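Local coordinates for hypothetical protein, GDSL-like Lipase/Acylhydrolase family protein (Bacteroides uniformis, PDB 4M8K), which probably acts as an acyl-ester hydrolase of the GDSL (SGNH) lipase family, though its natural substrate has not been established, at residues G27-T32 with S81-T86; L43-V48 with K201-P206; S85-T90 with T121-A126; L116-T121 with Y167-S172. All blocks are in the same frame, centred on the assembly; numbering follows the deposited sequence. Where two conformers were deposited one is given.

Contact 1 of 4, residues G27-T32 with S81-T86; sequences GDSYST and SYSGST. With ACT (acetate ion), chain C.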
loop_
_atom_site.group_PDB
_atom_site.type_symbol
_atom_site.label_atom_id
_atom_site.label_comp_id
_atom_site.label_asym_id
_atom_site.label_seq_id
_atom_site.Cartn_x
_atom_site.Cartn_y
_atom_site.Cartn_z
ATOM N N GLY A 27 -3.474 1.180 0.301
ATOM C CA GLY A 27 -3.037 0.101 1.194
ATOM C C GLY A 27 -4.070 -0.931 1.529
ATOM O O GLY A 27 -5.245 -0.916 1.052
ATOM N N ASP A 28 -3.612 -1.840 2.370
ATOM C CA ASP A 28 -4.406 -2.906 2.934
ATOM C C ASP A 28 -4.484 -2.729 4.484
ATOM O O ASP A 28 -4.297 -1.618 4.973
ATOM C CB ASP A 28 -3.854 -4.264 2.494
ATOM C CG ASP A 28 -2.409 -4.495 2.944
ATOM O OD1 ASP A 28 -1.954 -3.923 3.968
ATOM O OD2 ASP A 28 -1.710 -5.245 2.236
ATOM N N SER A 29 -4.740 -3.803 5.233
ATOM C CA SER A 29 -4.877 -3.700 6.714
ATOM C C SER A 29 -3.705 -2.999 7.365
ATOM O O SER A 29 -3.883 -2.356 8.392
ATOM C CB SER A 29 -4.955 -5.061 7.387
ATOM O OG SER A 29 -6.139 -5.782 7.137
ATOM N N TYR A 30 -2.488 -3.144 6.801
ATOM C CA TYR A 30 -1.260 -2.658 7.460
ATOM C C TYR A 30 -1.265 -1.112 7.552
ATOM O O TYR A 30 -0.576 -0.511 8.380
ATOM C CB TYR A 30 0.017 -3.087 6.718
ATOM C CG TYR A 30 0.575 -4.478 6.997
ATOM C CD1 TYR A 30 -0.246 -5.562 7.214
ATOM C CD2 TYR A 30 1.954 -4.697 6.992
ATOM C CE1 TYR A 30 0.281 -6.831 7.460
ATOM C CE2 TYR A 30 2.483 -5.942 7.211
ATOM C CZ TYR A 30 1.640 -7.021 7.440
ATOM O OH TYR A 30 2.169 -8.285 7.716
ATOM N N SER A 31 -2.068 -0.500 6.696
ATOM C CA SER A 31 -2.173 0.962 6.588
ATOM C C SER A 31 -3.554 1.484 7.009
ATOM O O SER A 31 -3.909 2.645 6.739
ATOM C CB SER A 31 -1.813 1.365 5.150
ATOM O OG SER A 31 -0.482 0.973 4.839
ATOM N N THR A 32 -4.348 0.640 7.671
ATOM C CA THR A 32 -5.679 1.036 8.125
ATOM C C THR A 32 -5.679 1.470 9.578
ATOM O O THR A 32 -4.843 1.043 10.363
ATOM C CB THR A 32 -6.798 -0.059 8.022
ATOM O OG1 THR A 32 -6.506 -1.212 8.854
ATOM C CG2 THR A 32 -7.028 -0.452 6.579
ATOM N N SER A 81 -7.031 2.814 2.304
ATOM C CA SER A 81 -6.576 1.516 2.743
ATOM C C SER A 81 -7.777 0.704 3.177
ATOM O O SER A 81 -8.733 1.236 3.714
ATOM C CB SER A 81 -5.507 1.617 3.848
ATOM O OG SER A 81 -4.308 2.299 3.403
ATOM N N TYR A 82 -7.690 -0.608 2.921
ATOM C CA TYR A 82 -8.812 -1.528 2.934
ATOM C C TYR A 82 -8.323 -2.919 3.326
ATOM O O TYR A 82 -7.602 -3.589 2.575
ATOM C CB TYR A 82 -9.454 -1.547 1.558
ATOM C CG TYR A 82 -10.860 -2.159 1.430
ATOM C CD1 TYR A 82 -11.190 -3.407 1.964
ATOM C CD2 TYR A 82 -11.855 -1.482 0.728
ATOM C CE1 TYR A 82 -12.478 -3.941 1.832
ATOM C CE2 TYR A 82 -13.134 -2.004 0.597
ATOM C CZ TYR A 82 -13.431 -3.249 1.135
ATOM O OH TYR A 82 -14.695 -3.774 0.958
ATOM N N SER A 83 -8.800 -3.380 4.482
ATOM C CA SER A 83 -8.395 -4.667 5.069
ATOM C C SER A 83 -8.663 -5.845 4.178
ATOM O O SER A 83 -9.748 -6.004 3.656
ATOM C CB SER A 83 -9.159 -4.940 6.366
ATOM O OG SER A 83 -8.780 -4.040 7.334
ATOM N N GLY A 84 -7.658 -6.692 3.985
ATOM C CA GLY A 84 -7.856 -7.881 3.198
ATOM C C GLY A 84 -7.773 -7.623 1.704
ATOM O O GLY A 84 -7.692 -8.578 0.910
ATOM N N SER A 85 -7.716 -6.357 1.290
ATOM C CA SER A 85 -7.771 -6.071 -0.167
ATOM C C SER A 85 -6.462 -6.452 -0.896
ATOM O O SER A 85 -5.352 -6.329 -0.368
ATOM C CB SER A 85 -8.085 -4.601 -0.494
ATOM O OG SER A 85 -7.062 -3.728 -0.006
ATOM N N THR A 86 -6.652 -6.992 -2.089
ATOM C CA THR A 86 -5.611 -7.491 -2.952
ATOM C C THR A 86 -5.282 -6.511 -4.045
ATOM O O THR A 86 -6.089 -5.677 -4.418
ATOM C CB THR A 86 -6.084 -8.783 -3.671
ATOM O OG1 THR A 86 -7.394 -8.565 -4.160
ATOM C CG2 THR A 86 -6.076 -9.965 -2.727
HETATM C C ACT C . -4.315 -7.506 5.416
HETATM O O ACT C . -4.845 -7.852 6.484
HETATM O OXT ACT C . -4.943 -6.800 4.626
HETATM C CH3 ACT C . -2.913 -7.900 5.060
HETATM O O HOH W 1 -2.524 -6.561 -0.056
#
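Y82 N approaches the flat carbonyl group of G27 from above its plane, 50° out of it and away from the lone-pair directions, with Y82 N 3.1 Å from G27 O. The two oxygens of the D28 carboxylate have separate partners. Y30 N meets D28 OD1 on the anti side, 22° out of the carboxylate plane and 3.0 Å away, closing an Asx turn, while OD2 accepts a hydrogen bond from a water that also donates to S85 O. Chi1 of D28 (60°) sets CG between the backbone N and the carbonyl carbon, bending the carboxylate back to that amide. Obliquely to the Y30 ring lies the methyl of a bound acetate, whose OXT accepts from S29 N at 3.1 Å and from G84 N at 2.8 Å, consistent with two backbone donors of an SGNH oxyanion hole. S29 OG donates to acetate O at 2.5 Å; S29 probably corresponds to the family's nucleophilic serine. An alanine in place of D28 would probably leave Y30 N without its acceptor and the bridging water without one of its acceptors, setting the S29 turn freer to shift. The contact extends the adjacent parallel strands 22-27 and 75-81 beyond their C-terminal ends; helix 121-126 packs on D28, and strand 205-206 on S29 and Y30.

Contact 2 of 4, residues L43-V48 with K201-P206; sequences LCWYGV and KQWGHP. With ACT (acetate ion), chain C.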
loop_
_atom_site.group_PDB
_atom_site.type_symbol
_atom_site.label_atom_id
_atom_site.label_comp_id
_atom_site.label_asym_id
_atom_site.label_seq_id
_atom_site.Cartn_x
_atom_site.Cartn_y
_atom_site.Cartn_z
ATOM N N LEU A 43 -12.937 -1.388 4.970
ATOM C CA LEU A 43 -12.672 -2.225 6.127
ATOM C C LEU A 43 -11.337 -1.889 6.751
ATOM O O LEU A 43 -10.339 -1.632 6.060
ATOM C CB LEU A 43 -12.712 -3.713 5.771
ATOM C CG LEU A 43 -14.064 -4.209 5.259
ATOM C CD1 LEU A 43 -13.956 -5.700 4.911
ATOM C CD2 LEU A 43 -15.195 -3.954 6.251
ATOM N N CYS A 44 -11.330 -1.890 8.072
ATOM C CA CYS A 44 -10.107 -1.650 8.872
ATOM C C CYS A 44 -9.735 -2.842 9.751
ATOM O O CYS A 44 -10.588 -3.628 10.115
ATOM C CB CYS A 44 -10.351 -0.438 9.746
ATOM S SG CYS A 44 -10.468 1.118 8.819
ATOM N N TRP A 45 -8.475 -2.937 10.141
ATOM C CA TRP A 45 -7.984 -3.970 11.007
ATOM C C TRP A 45 -7.662 -3.420 12.391
ATOM O O TRP A 45 -7.888 -4.085 13.368
ATOM C CB TRP A 45 -6.736 -4.597 10.379
ATOM C CG TRP A 45 -6.358 -5.958 10.923
ATOM C CD1 TRP A 45 -6.758 -7.147 10.443
ATOM C CD2 TRP A 45 -5.448 -6.238 11.999
ATOM N NE1 TRP A 45 -6.174 -8.152 11.159
ATOM C CE2 TRP A 45 -5.336 -7.613 12.095
ATOM C CE3 TRP A 45 -4.679 -5.435 12.869
ATOM C CZ2 TRP A 45 -4.558 -8.231 13.082
ATOM C CZ3 TRP A 45 -3.882 -6.030 13.779
ATOM C CH2 TRP A 45 -3.845 -7.421 13.924
ATOM N N TYR A 46 -7.151 -2.196 12.449
ATOM C CA TYR A 46 -6.790 -1.552 13.719
ATOM C C TYR A 46 -7.860 -0.582 14.233
ATOM O O TYR A 46 -8.442 0.156 13.480
ATOM C CB TYR A 46 -5.497 -0.776 13.548
ATOM C CG TYR A 46 -4.269 -1.602 13.180
ATOM C CD1 TYR A 46 -3.478 -2.148 14.178
ATOM C CD2 TYR A 46 -3.891 -1.821 11.849
ATOM C CE1 TYR A 46 -2.351 -2.926 13.871
ATOM C CE2 TYR A 46 -2.756 -2.584 11.542
ATOM C CZ TYR A 46 -1.989 -3.106 12.539
ATOM O OH TYR A 46 -0.854 -3.841 12.256
ATOM N N GLY A 47 -8.043 -0.552 15.540
ATOM C CA GLY A 47 -8.951 0.409 16.168
ATOM C C GLY A 47 -10.434 0.188 15.959
ATOM O O GLY A 47 -11.207 1.119 16.165
ATOM N N VAL A 48 -10.851 -1.031 15.608
ATOM C CA VAL A 48 -12.238 -1.293 15.264
ATOM C C VAL A 48 -13.004 -1.692 16.557
ATOM O O VAL A 48 -12.733 -2.724 17.141
ATOM C CB VAL A 48 -12.403 -2.400 14.233
ATOM C CG1 VAL A 48 -13.868 -2.675 13.950
ATOM C CG2 VAL A 48 -11.678 -2.066 12.910
ATOM N N LYS A 201 5.771 -8.400 14.011
ATOM C CA LYS A 201 4.356 -8.589 13.803
ATOM C C LYS A 201 3.682 -9.361 14.935
ATOM O O LYS A 201 4.249 -10.240 15.548
ATOM C CB LYS A 201 4.071 -9.282 12.492
ATOM C CG LYS A 201 4.520 -8.510 11.222
ATOM C CD LYS A 201 4.678 -9.401 9.974
ATOM C CE LYS A 201 5.458 -8.654 8.891
ATOM N NZ LYS A 201 5.693 -9.445 7.675
ATOM N N GLN A 202 2.425 -9.024 15.146
ATOM C CA GLN A 202 1.545 -9.754 16.044
ATOM C C GLN A 202 0.275 -10.025 15.296
ATOM O O GLN A 202 -0.330 -9.115 14.749
ATOM C CB GLN A 202 1.280 -8.920 17.266
ATOM C CG GLN A 202 2.569 -8.661 18.030
ATOM C CD GLN A 202 2.421 -7.677 19.152
ATOM O OE1 GLN A 202 1.390 -7.072 19.319
ATOM N NE2 GLN A 202 3.476 -7.522 19.938
ATOM N N TRP A 203 -0.166 -11.276 15.293
ATOM C CA TRP A 203 -1.354 -11.670 14.518
ATOM C C TRP A 203 -1.206 -11.274 13.083
ATOM O O TRP A 203 -2.191 -10.839 12.454
ATOM C CB TRP A 203 -2.660 -11.119 15.115
ATOM C CG TRP A 203 -3.345 -12.060 16.000
ATOM C CD1 TRP A 203 -2.813 -13.144 16.649
ATOM C CD2 TRP A 203 -4.737 -12.045 16.325
ATOM N NE1 TRP A 203 -3.793 -13.787 17.364
ATOM C CE2 TRP A 203 -4.984 -13.148 17.166
ATOM C CE3 TRP A 203 -5.813 -11.226 15.937
ATOM C CZ2 TRP A 203 -6.254 -13.411 17.716
ATOM C CZ3 TRP A 203 -7.085 -11.490 16.472
ATOM C CH2 TRP A 203 -7.284 -12.573 17.351
ATOM N N GLY A 204 0.014 -11.434 12.575
ATOM C CA GLY A 204 0.321 -11.259 11.128
ATOM C C GLY A 204 0.330 -9.818 10.657
ATOM O O GLY A 204 0.529 -9.530 9.424
ATOM N N HIS A 205 0.241 -8.895 11.610
ATOM C CA HIS A 205 0.220 -7.460 11.278
ATOM C C HIS A 205 1.159 -6.645 12.160
ATOM O O HIS A 205 1.478 -7.049 13.256
ATOM C CB HIS A 205 -1.192 -6.944 11.379
ATOM C CG HIS A 205 -2.155 -7.635 10.458
ATOM N ND1 HIS A 205 -2.534 -8.939 10.641
ATOM C CD2 HIS A 205 -2.781 -7.220 9.333
ATOM C CE1 HIS A 205 -3.409 -9.281 9.718
ATOM N NE2 HIS A 205 -3.546 -8.269 8.880
ATOM N N PRO A 206 1.653 -5.518 11.656
ATOM C CA PRO A 206 2.703 -4.900 12.496
ATOM C C PRO A 206 2.224 -4.481 13.878
ATOM O O PRO A 206 1.059 -4.071 14.065
ATOM C CB PRO A 206 3.130 -3.692 11.683
ATOM C CG PRO A 206 2.836 -4.063 10.256
ATOM C CD PRO A 206 1.538 -4.857 10.351
HETATM C C ACT C . -4.315 -7.506 5.416
HETATM O O ACT C . -4.845 -7.852 6.484
HETATM O OXT ACT C . -4.943 -6.800 4.626
HETATM C CH3 ACT C . -2.913 -7.900 5.060
#
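Q202 starts the type I' turn of a two-stranded β-hairpin, and its carbonyl O lies 4.0 Å from W45 CH2. The turn runs to H205, with backbone bonds from Q202 N to H205 O and from H205 N to Q202 O. W203 follows: its CB packs on W45 CZ2, while its carbonyl O accepts a hydrogen bond from H205 ND1, W203 O standing 2.6 Å from H205 ND1 and only 3° out of the imidazole plane. In many SGNH hydrolases an aspartate carboxylate holds this nitrogen; here a main-chain oxygen does. G204 O receives the Y30 hydroxyl. H205 itself lies face to face on W45, whose CG stands opposite the backbone N (chi1 -161°), carrying the indole over to the imidazole. The centroids of the imidazole and the five-membered indole ring are 3.7 Å apart and the planes at 20°, and H205 CB sits 3.8 Å over the centroid of the W45 six-membered ring. Imidazole rotation is thus fixed on one face by the indole and at the edge by two bonds, the second from H205 NE2 to acetate O at 2.8 Å. An alanine instead of W45 would probably leave that imidazole face without its cover and the ring freer to tilt out of line with the acetate. W45 is itself braced by Y46, with W45 CE3 over the centre of the Y46 ring, 3.4 Å above its plane. At P206 the walk ends: Y46 OH donates to P206 O over 2.6 Å, in the carbonyl plane, on a lone pair.

Contact 3 of 4, residues S85-T90 with T121-A126; sequences STVCHT and TNDSWA. With ACT (acetate ion), chain C.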
loop_
_atom_site.group_PDB
_atom_site.type_symbol
_atom_site.label_atom_id
_atom_site.label_comp_id
_atom_site.label_asym_id
_atom_site.label_seq_id
_atom_site.Cartn_x
_atom_site.Cartn_y
_atom_site.Cartn_z
ATOM N N SER A 85 -7.716 -6.357 1.290
ATOM C CA SER A 85 -7.771 -6.071 -0.167
ATOM C C SER A 85 -6.462 -6.452 -0.896
ATOM O O SER A 85 -5.352 -6.329 -0.368
ATOM C CB SER A 85 -8.085 -4.601 -0.494
ATOM O OG SER A 85 -7.062 -3.728 -0.006
ATOM N N THR A 86 -6.652 -6.992 -2.089
ATOM C CA THR A 86 -5.611 -7.491 -2.952
ATOM C C THR A 86 -5.282 -6.511 -4.045
ATOM O O THR A 86 -6.089 -5.677 -4.418
ATOM C CB THR A 86 -6.084 -8.783 -3.671
ATOM O OG1 THR A 86 -7.394 -8.565 -4.160
ATOM C CG2 THR A 86 -6.076 -9.965 -2.727
ATOM N N VAL A 87 -4.086 -6.620 -4.600
ATOM C CA VAL A 87 -3.764 -5.863 -5.782
ATOM C C VAL A 87 -4.586 -6.323 -6.983
ATOM O O VAL A 87 -5.130 -5.499 -7.720
ATOM C CB VAL A 87 -2.285 -6.032 -6.115
ATOM C CG1 VAL A 87 -1.959 -5.460 -7.485
ATOM C CG2 VAL A 87 -1.451 -5.372 -5.027
ATOM N N CYS A 88 -4.633 -7.640 -7.215
ATOM C CA CYS A 88 -5.356 -8.211 -8.322
ATOM C C CYS A 88 -6.832 -8.469 -7.922
ATOM O O CYS A 88 -7.197 -8.352 -6.718
ATOM C CB CYS A 88 -4.679 -9.506 -8.855
ATOM S SG CYS A 88 -4.872 -10.951 -7.804
ATOM N N HIS A 89 -7.654 -8.868 -8.903
ATOM C CA HIS A 89 -9.093 -9.106 -8.635
ATOM C C HIS A 89 -9.405 -10.434 -7.971
ATOM O O HIS A 89 -10.547 -10.674 -7.630
ATOM C CB HIS A 89 -9.896 -9.026 -9.909
ATOM C CG HIS A 89 -9.852 -7.697 -10.589
ATOM N ND1 HIS A 89 -10.038 -6.511 -9.928
ATOM C CD2 HIS A 89 -9.704 -7.383 -11.898
ATOM C CE1 HIS A 89 -10.008 -5.519 -10.790
ATOM N NE2 HIS A 89 -9.829 -6.020 -11.997
ATOM N N THR A 90 -8.426 -11.317 -7.795
ATOM C CA THR A 90 -8.671 -12.575 -7.097
ATOM C C THR A 90 -8.489 -12.423 -5.602
ATOM O O THR A 90 -7.388 -12.169 -5.126
ATOM C CB THR A 90 -7.701 -13.697 -7.544
ATOM O OG1 THR A 90 -7.749 -13.872 -8.968
ATOM C CG2 THR A 90 -8.031 -15.021 -6.827
ATOM N N THR A 121 0.426 -8.245 0.204
ATOM C CA THR A 121 0.293 -9.251 1.278
ATOM C C THR A 121 -0.913 -10.194 1.071
ATOM O O THR A 121 -0.806 -11.408 1.195
ATOM C CB THR A 121 0.247 -8.575 2.661
ATOM O OG1 THR A 121 1.470 -7.904 2.898
ATOM C CG2 THR A 121 0.050 -9.625 3.742
ATOM N N ASN A 122 -2.067 -9.644 0.756
ATOM C CA ASN A 122 -3.232 -10.470 0.563
ATOM C C ASN A 122 -3.148 -11.319 -0.722
ATOM O O ASN A 122 -3.612 -12.464 -0.736
ATOM C CB ASN A 122 -4.485 -9.610 0.585
ATOM C CG ASN A 122 -4.758 -9.048 1.978
ATOM O OD1 ASN A 122 -4.929 -9.804 2.948
ATOM N ND2 ASN A 122 -4.781 -7.735 2.079
ATOM N N ASP A 123 -2.535 -10.785 -1.773
ATOM C CA ASP A 123 -2.320 -11.598 -2.982
ATOM C C ASP A 123 -1.496 -12.829 -2.627
ATOM O O ASP A 123 -1.798 -13.953 -3.069
ATOM C CB ASP A 123 -1.646 -10.796 -4.095
ATOM C CG ASP A 123 -2.425 -9.525 -4.444
ATOM O OD1 ASP A 123 -2.430 -8.586 -3.590
ATOM O OD2 ASP A 123 -3.093 -9.464 -5.539
ATOM N N SER A 124 -0.480 -12.636 -1.779
ATOM C CA SER A 124 0.363 -13.745 -1.308
ATOM C C SER A 124 -0.399 -14.696 -0.411
ATOM O O SER A 124 -0.430 -15.897 -0.654
ATOM C CB SER A 124 1.579 -13.197 -0.601
ATOM O OG SER A 124 2.533 -14.210 -0.374
ATOM N N TRP A 125 -1.027 -14.167 0.631
ATOM C CA TRP A 125 -1.718 -15.030 1.569
ATOM C C TRP A 125 -2.906 -15.734 0.951
ATOM O O TRP A 125 -3.193 -16.843 1.335
ATOM C CB TRP A 125 -2.216 -14.252 2.729
ATOM C CG TRP A 125 -1.180 -13.706 3.643
ATOM C CD1 TRP A 125 0.146 -13.958 3.652
ATOM C CD2 TRP A 125 -1.439 -12.868 4.777
ATOM N NE1 TRP A 125 0.760 -13.290 4.694
ATOM C CE2 TRP A 125 -0.199 -12.612 5.404
ATOM C CE3 TRP A 125 -2.593 -12.267 5.288
ATOM C CZ2 TRP A 125 -0.084 -11.776 6.526
ATOM C CZ3 TRP A 125 -2.487 -11.436 6.418
ATOM C CH2 TRP A 125 -1.243 -11.231 7.040
ATOM N N ALA A 126 -3.590 -15.112 -0.012
ATOM C CA ALA A 126 -4.732 -15.786 -0.644
ATOM C C ALA A 126 -4.369 -16.754 -1.763
ATOM O O ALA A 126 -5.237 -17.493 -2.221
ATOM C CB ALA A 126 -5.727 -14.754 -1.177
HETATM C C ACT C . -4.315 -7.506 5.416
HETATM O O ACT C . -4.845 -7.852 6.484
HETATM O OXT ACT C . -4.943 -6.800 4.626
HETATM C CH3 ACT C . -2.913 -7.900 5.060
HETATM O O HOH W 1 -2.524 -6.561 -0.056
#
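D123 has CG beside its backbone N, anti to the carbonyl carbon (chi1 -56°), and with chi2 at 70° both carboxylate oxygens face the loop at V87 and C88. N122, one residue earlier, has a similar first torsion of -69°, which carries the amide to S85. Each D123 oxygen uses its syn lone pair: OD1 accepts from V87 N at 2.8 Å and OD2 from C88 N at 2.9 Å, both bonds nearly straight. The carboxylate so clamps two consecutive amides and is held against rotation. Because it is buried near the N-terminal turn of helix 121-126, with N-H groups on both oxygens, its negative form is probably favoured. N122 ND2 spends itself on two acceptors, S85 O at 2.9 Å and acetate OXT at 2.7 Å, the first approached from above the carbonyl plane. These two acceptors probably fix which way the amide is turned, in agreement with Y92 OH at N122 OD1. The water on S85 O also accepts from N122 N. Beside these bonds T86 CG2 packs on N122 CB at 3.7 Å, and T86 OG1 donates to C88 O at 2.6 Å, bracing the loop. Helix 146-160 closes over V87 and D123. The asparagine-aspartate pair belongs to the GxND motif of block III, in which SGNH hydrolases use the asparagine amide to complete the oxyanion hole, as the acetate suggests here.

Contact 4 of 4, residues L116-T121 with Y167-S172; sequences LVFGGT and YNITNS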
loop_
_atom_site.group_PDB
_atom_site.type_symbol
_atom_site.label_atom_id
_atom_site.label_comp_id
_atom_site.label_asym_id
_atom_site.label_seq_id
_atom_site.Cartn_x
_atom_site.Cartn_y
_atom_site.Cartn_z
ATOM N N LEU A 116 2.179 6.443 -1.728
ATOM C CA LEU A 116 2.760 5.264 -1.143
ATOM C C LEU A 116 1.812 4.057 -1.334
ATOM O O LEU A 116 0.732 3.999 -0.755
ATOM C CB LEU A 116 3.081 5.516 0.328
ATOM C CG LEU A 116 3.860 6.803 0.618
ATOM C CD1 LEU A 116 3.966 6.966 2.123
ATOM C CD2 LEU A 116 5.242 6.845 -0.017
ATOM N N VAL A 117 2.266 3.114 -2.156
ATOM C CA VAL A 117 1.537 1.886 -2.481
ATOM C C VAL A 117 2.082 0.801 -1.581
ATOM O O VAL A 117 3.296 0.549 -1.587
ATOM C CB VAL A 117 1.716 1.471 -3.967
ATOM C CG1 VAL A 117 0.844 0.270 -4.285
ATOM C CG2 VAL A 117 1.361 2.617 -4.886
ATOM N N PHE A 118 1.196 0.186 -0.779
ATOM C CA PHE A 118 1.590 -0.821 0.220
ATOM C C PHE A 118 0.620 -2.002 0.148
ATOM O O PHE A 118 -0.289 -2.178 0.963
ATOM C CB PHE A 118 1.614 -0.167 1.597
ATOM C CG PHE A 118 2.267 -0.949 2.680
ATOM C CD1 PHE A 118 2.677 -2.283 2.512
ATOM C CD2 PHE A 118 2.501 -0.336 3.884
ATOM C CE1 PHE A 118 3.299 -2.926 3.507
ATOM C CE2 PHE A 118 3.147 -0.983 4.906
ATOM C CZ PHE A 118 3.534 -2.293 4.735
ATOM N N GLY A 119 0.844 -2.839 -0.849
ATOM C CA GLY A 119 -0.013 -3.995 -1.136
ATOM C C GLY A 119 0.764 -5.244 -1.562
ATOM O O GLY A 119 2.043 -5.263 -1.684
ATOM N N GLY A 120 -0.015 -6.300 -1.737
ATOM C CA GLY A 120 0.523 -7.597 -2.116
ATOM C C GLY A 120 0.495 -8.653 -1.063
ATOM O O GLY A 120 0.489 -9.846 -1.378
ATOM N N THR A 121 0.426 -8.245 0.204
ATOM C CA THR A 121 0.293 -9.251 1.278
ATOM C C THR A 121 -0.913 -10.194 1.071
ATOM O O THR A 121 -0.806 -11.408 1.195
ATOM C CB THR A 121 0.247 -8.575 2.661
ATOM O OG1 THR A 121 1.470 -7.904 2.898
ATOM C CG2 THR A 121 0.050 -9.625 3.742
ATOM N N TYR A 167 6.029 5.547 -4.632
ATOM C CA TYR A 167 6.866 4.572 -3.958
ATOM C C TYR A 167 6.076 3.329 -3.645
ATOM O O TYR A 167 4.910 3.413 -3.170
ATOM C CB TYR A 167 7.394 5.155 -2.643
ATOM C CG TYR A 167 8.306 6.339 -2.817
ATOM C CD1 TYR A 167 7.800 7.610 -2.906
ATOM C CD2 TYR A 167 9.683 6.179 -2.859
ATOM C CE1 TYR A 167 8.633 8.708 -3.054
ATOM C CE2 TYR A 167 10.530 7.264 -3.047
ATOM C CZ TYR A 167 10.004 8.525 -3.155
ATOM O OH TYR A 167 10.836 9.609 -3.303
ATOM N N ASN A 168 6.640 2.177 -3.975
ATOM C CA ASN A 168 6.071 0.916 -3.606
ATOM C C ASN A 168 6.707 0.412 -2.297
ATOM O O ASN A 168 7.916 0.584 -2.064
ATOM C CB ASN A 168 6.295 -0.137 -4.661
ATOM C CG ASN A 168 5.425 -1.378 -4.428
ATOM O OD1 ASN A 168 4.173 -1.305 -4.485
ATOM N ND2 ASN A 168 6.051 -2.506 -4.202
ATOM N N ILE A 169 5.892 -0.223 -1.479
ATOM C CA ILE A 169 6.370 -0.753 -0.209
ATOM C C ILE A 169 6.073 -2.256 -0.188
ATOM O O ILE A 169 4.887 -2.651 -0.227
ATOM C CB ILE A 169 5.692 -0.083 0.962
ATOM C CG1 ILE A 169 6.005 1.411 1.036
ATOM C CG2 ILE A 169 6.133 -0.713 2.292
ATOM C CD1 ILE A 169 5.117 2.150 2.074
ATOM N N THR A 170 7.140 -3.068 -0.137
ATOM C CA THR A 170 7.041 -4.553 -0.095
ATOM C C THR A 170 7.159 -5.106 1.323
ATOM O O THR A 170 8.219 -5.049 1.966
ATOM C CB THR A 170 8.100 -5.215 -1.008
ATOM O OG1 THR A 170 7.887 -4.801 -2.355
ATOM C CG2 THR A 170 8.020 -6.756 -0.951
ATOM N N ASN A 171 6.042 -5.610 1.845
ATOM C CA ASN A 171 6.051 -6.343 3.103
ATOM C C ASN A 171 7.114 -7.448 3.130
ATOM O O ASN A 171 7.423 -8.075 2.107
ATOM C CB ASN A 171 4.689 -6.969 3.376
ATOM C CG ASN A 171 4.508 -7.406 4.821
ATOM O OD1 ASN A 171 5.317 -7.084 5.682
ATOM N ND2 ASN A 171 3.457 -8.158 5.082
ATOM N N SER A 172 7.640 -7.704 4.319
ATOM C CA SER A 172 8.467 -8.882 4.526
ATOM C C SER A 172 7.591 -10.128 4.579
ATOM O O SER A 172 6.381 -10.046 4.805
ATOM C CB SER A 172 9.249 -8.737 5.825
ATOM O OG SER A 172 8.336 -8.564 6.895
HETATM O O HOH W 2 3.519 -4.985 0.453
HETATM O O HOH W 3 2.558 -2.642 -2.963
#
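F118 offers one ring face to I169: the CG2 methyl stands 3.6 Å from the ring centroid and 5° off its normal, almost exactly over the centre. F118 CG lies anti to its own nitrogen (chi1 -167°), which lays the ring across the I169 side chain. L116 and Y167 instead run side by side, pointing the same way, with L116 CD2 3.8 Å from Y167 CB. V117 and N168 occupy the other sheet face, toward helix 146-160, which links these adjacent parallel strands in a β-α-β crossover. Between the backbones, V117 N donates to Y167 O at 2.8 Å and I169 N to V117 O at 2.7 Å. Past F118 the direct backbone pairing stops. One water, in plane at the F118 ring edge, donates to G119 O and I169 O and accepts from N171 N; a second joins G119 N to N168 OD1, whose amide nitrogen is held by N193. Further on, N171 ND2 donates to T121 OG1 at 3.0 Å, while N171 OD1 takes K201 NZ. The chemistry thus passes from apolar packing to polar bridges as the strands separate, implying that waters and the N171 amide probably help hold the two chains together where sheet bonds end.

How the contacts relate
The segments follow one another from the 27-32 loop through 43-48, 81-86, 85-90, 116-121, 121-126 and 167-172 to 201-206. Contact 2 crosses contact 1 and spans contacts 3 and 4, which cross each other; contact 1 closes before contact 4 opens. Contact 4 joins neighbouring strands of the five-stranded parallel sheet; contact 1 lies about 10 Å away, centre to centre, at the ends of strands 22-27 and 75-81. Contact 3 shares S85 and T86 with contact 1, and T121 with contact 4. Contact 2, about 9 Å from contact 1 and 16 Å from contacts 3 and 4, brings in the hairpin. Contacts 1, 2 and 3 converge on one acetate, consistent with a substrate pocket assembled from loops far apart in sequence.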